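Local coordinates for protein response regulator (Caulobacter vibrioides, PDB 3N0R) that probably acts as a phosphorylation-controlled switch of the stress response, its sigma-like domain sequestering an anti-sigma factor once the receiver domain is phosphorylated, at residues V163-D168 against T188-T193. The protein carries 1 engineered substitution. Residues are numbered along the deposited sequence; the frame is centred on the assembly and turned at random.
Sequences VLIIED and TDIAAT
Ile-165 and Ile-190 run alongside each other, their branches reaching out on the sheet face that helix 170-182 packs against. Chi1 of -64° and -56° sets each CG1 anti to the carbonyl carbon and CG2 anti to the backbone N, and Ile-165 CG2 meets Ile-190 CG2 at 4.1 Å. On the other face, toward helix 194-203, Leu-164 runs alongside Asp-189: its CD1 sits 3.9 Å from Asp-189 CB, so the aspartate meets the leucine through its methylene. The Asp-189 carboxylate instead turns back on its own chain, where OD1 takes the N-H of Ile-190 at 2.8 Å in a bent bond from the anti side, 33° out of the carboxylate plane. Ile-166 lays CG2 3.8 Å from Ala-191 O on this same face.

Between the two faces, Thr-188 N to Val-163 O opens the parallel ladder and Glu-167 N to Ala-191 O ends it. Ile-165 is gripped twice, its N giving an almost straight bond to Asp-189 O (3.1 Å) and its O receiving Ala-191 N at 2.8 Å. Beyond the strands, a water donates to both Asp-168 OD2 and Ala-192 O.

Strands 162-166 and 186-191, joined through helix 170-182, form a beta-alpha-beta unit. Glu-167 OE1 accepts Glu-169 N, while OE2 lies near like-charged Asp-212, the predicted phosphorylation site. Backbone bonds thus set the register, and Glu-167 and Asp-168 follow strand 162-166, consistent with a receiver's acidic cluster.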
ATOM      1  N   VAL A 163      10.457  14.840  -6.056  1.00 14.01           N
ATOM      2  CA  VAL A 163       9.733  13.756  -6.699  1.00 14.02           C
ATOM      3  C   VAL A 163       9.870  13.816  -8.210  1.00 14.14           C
ATOM      4  O   VAL A 163       9.646  14.866  -8.823  1.00 14.95           O
ATOM      5  CB  VAL A 163       8.240  13.811  -6.320  1.00 15.23           C
ATOM      6  CG1 VAL A 163       7.495  12.646  -6.935  1.00 16.38           C
ATOM      7  CG2 VAL A 163       8.090  13.815  -4.801  1.00 16.17           C
ATOM      8  N   LEU A 164      10.229  12.680  -8.806  1.00 13.23           N
ATOM      9  CA  LEU A 164      10.224  12.516 -10.263  1.00 13.68           C
ATOM     10  C   LEU A 164       9.004  11.696 -10.660  1.00 13.95           C
ATOM     11  O   LEU A 164       8.725  10.650 -10.056  1.00 14.37           O
ATOM     12  CB  LEU A 164      11.494  11.784 -10.710  1.00 14.60           C
ATOM     13  CG  LEU A 164      11.536  11.341 -12.173  1.00 16.00           C
ATOM     14  CD1 LEU A 164      11.520  12.549 -13.111  1.00 16.87           C
ATOM     15  CD2 LEU A 164      12.779  10.503 -12.430  1.00 17.10           C
ATOM     16  N   ILE A 165       8.272  12.179 -11.659  1.00 13.67           N
ATOM     17  CA  ILE A 165       7.140  11.440 -12.206  1.00 13.47           C
ATOM     18  C   ILE A 165       7.520  10.932 -13.594  1.00 13.71           C
ATOM     19  O   ILE A 165       8.071  11.686 -14.394  1.00 14.68           O
ATOM     20  CB  ILE A 165       5.890  12.350 -12.295  1.00 13.90           C
ATOM     21  CG1 ILE A 165       5.451  12.787 -10.894  1.00 15.87           C
ATOM     22  CG2 ILE A 165       4.752  11.645 -13.045  1.00 14.92           C
ATOM     23  CD1 ILE A 165       4.544  13.973 -10.882  1.00 17.33           C
ATOM     24  N   ILE A 166       7.243   9.657 -13.870  1.00 13.54           N
ATOM     25  CA  ILE A 166       7.452   9.087 -15.201  1.00 15.09           C
ATOM     26  C   ILE A 166       6.098   8.623 -15.734  1.00 15.04           C
ATOM     27  O   ILE A 166       5.558   7.598 -15.312  1.00 15.83           O
ATOM     28  CB  ILE A 166       8.480   7.927 -15.206  1.00 14.93           C
ATOM     29  CG1 ILE A 166       9.760   8.314 -14.445  1.00 15.83           C
ATOM     30  CG2 ILE A 166       8.791   7.506 -16.638  1.00 16.29           C
ATOM     31  CD1 ILE A 166      10.717   7.154 -14.197  1.00 16.25           C
ATOM     32  N   GLU A 167       5.536   9.421 -16.632  1.00 15.43           N
ATOM     33  CA  GLU A 167       4.177   9.225 -17.105  1.00 16.66           C
ATOM     34  C   GLU A 167       4.036   9.964 -18.418  1.00 17.70           C
ATOM     35  O   GLU A 167       4.382  11.141 -18.508  1.00 19.34           O
ATOM     36  CB  GLU A 167       3.182   9.786 -16.081  1.00 17.52           C
ATOM     37  CG  GLU A 167       1.731   9.692 -16.511  1.00 17.93           C
ATOM     38  CD  GLU A 167       1.300   8.270 -16.764  1.00 19.67           C
ATOM     39  OE1 GLU A 167       0.991   7.931 -17.924  1.00 22.67           O
ATOM     40  OE2 GLU A 167       1.279   7.483 -15.796  1.00 20.41           O
ATOM     41  N   ASP A 168       3.522   9.286 -19.438  1.00 18.43           N
ATOM     42  CA  ASP A 168       3.367   9.918 -20.748  1.00 20.20           C
ATOM     43  C   ASP A 168       1.934  10.346 -21.071  1.00 19.53           C
ATOM     44  O   ASP A 168       1.721  11.135 -21.982  1.00 22.01           O
ATOM     45  CB  ASP A 168       3.956   9.055 -21.875  1.00 22.95           C
ATOM     46  CG  ASP A 168       3.320   7.689 -21.968  1.00 25.70           C
ATOM     47  OD1 ASP A 168       2.624   7.266 -21.025  1.00 26.67           O
ATOM     48  OD2 ASP A 168       3.540   7.024 -23.002  1.00 29.39           O
ATOM     49  N   THR A 188      10.280  17.670  -9.337  1.00 17.73           N
ATOM     50  CA  THR A 188      11.426  18.229 -10.037  1.00 19.94           C
ATOM     51  C   THR A 188      11.424  17.952 -11.540  1.00 18.08           C
ATOM     52  O   THR A 188      12.114  18.634 -12.278  1.00 19.02           O
ATOM     53  CB  THR A 188      12.727  17.738  -9.434  1.00 22.82           C
ATOM     54  OG1 THR A 188      12.735  16.311  -9.470  1.00 23.97           O
ATOM     55  CG2 THR A 188      12.867  18.227  -7.987  1.00 25.02           C
ATOM     56  N   ASP A 189      10.667  16.953 -11.991  1.00 16.64           N
ATOM     57  CA  ASP A 189      10.467  16.753 -13.425  1.00 15.82           C
ATOM     58  C   ASP A 189       9.352  15.746 -13.656  1.00 14.70           C
ATOM     59  O   ASP A 189       8.963  15.000 -12.750  1.00 15.16           O
ATOM     60  CB  ASP A 189      11.755  16.289 -14.127  1.00 16.87           C
ATOM     61  CG  ASP A 189      11.848  16.758 -15.586  1.00 18.01           C
ATOM     62  OD1 ASP A 189      10.866  17.276 -16.154  1.00 16.94           O
ATOM     63  OD2 ASP A 189      12.939  16.610 -16.176  1.00 20.79           O
ATOM     64  N   ILE A 190       8.830  15.770 -14.879  1.00 14.67           N
ATOM     65  CA  ILE A 190       7.880  14.787 -15.372  1.00 15.17           C
ATOM     66  C   ILE A 190       8.429  14.301 -16.701  1.00 15.24           C
ATOM     67  O   ILE A 190       8.527  15.069 -17.661  1.00 16.69           O
ATOM     68  CB  ILE A 190       6.467  15.366 -15.576  1.00 15.87           C
ATOM     69  CG1 ILE A 190       5.948  16.006 -14.281  1.00 16.38           C
ATOM     70  CG2 ILE A 190       5.532  14.276 -16.103  1.00 17.47           C
ATOM     71  CD1 ILE A 190       4.580  16.624 -14.420  1.00 17.77           C
ATOM     72  N   ALA A 191       8.804  13.030 -16.745  1.00 15.57           N
ATOM     73  CA  ALA A 191       9.408  12.427 -17.923  1.00 16.10           C
ATOM     74  C   ALA A 191       8.376  11.593 -18.662  1.00 17.03           C
ATOM     75  O   ALA A 191       7.646  10.818 -18.037  1.00 18.07           O
ATOM     76  CB  ALA A 191      10.568  11.549 -17.500  1.00 16.98           C
ATOM     77  N   ALA A 192       8.327  11.739 -19.985  1.00 18.18           N
ATOM     78  CA  ALA A 192       7.368  11.006 -20.808  1.00 19.38           C
ATOM     79  C   ALA A 192       7.954   9.727 -21.391  1.00 20.73           C
ATOM     80  O   ALA A 192       7.224   8.894 -21.918  1.00 22.99           O
ATOM     81  CB  ALA A 192       6.834  11.891 -21.931  1.00 21.17           C
ATOM     82  N   THR A 193       9.272   9.588 -21.326  1.00 20.25           N
ATOM     83  CA  THR A 193       9.955   8.425 -21.886  1.00 21.25           C
ATOM     84  C   THR A 193      11.028   7.940 -20.926  1.00 21.28           C
ATOM     85  O   THR A 193      11.411   8.649 -19.997  1.00 19.97           O
ATOM     86  CB  THR A 193      10.645   8.753 -23.226  1.00 22.42           C
ATOM     87  OG1 THR A 193      11.765   9.613 -22.986  1.00 24.08           O
ATOM     88  CG2 THR A 193       9.678   9.426 -24.198  1.00 24.26           C
TER
HETATM   89  O   HOH W   1       6.203   7.443 -23.965  1.00 31.60           O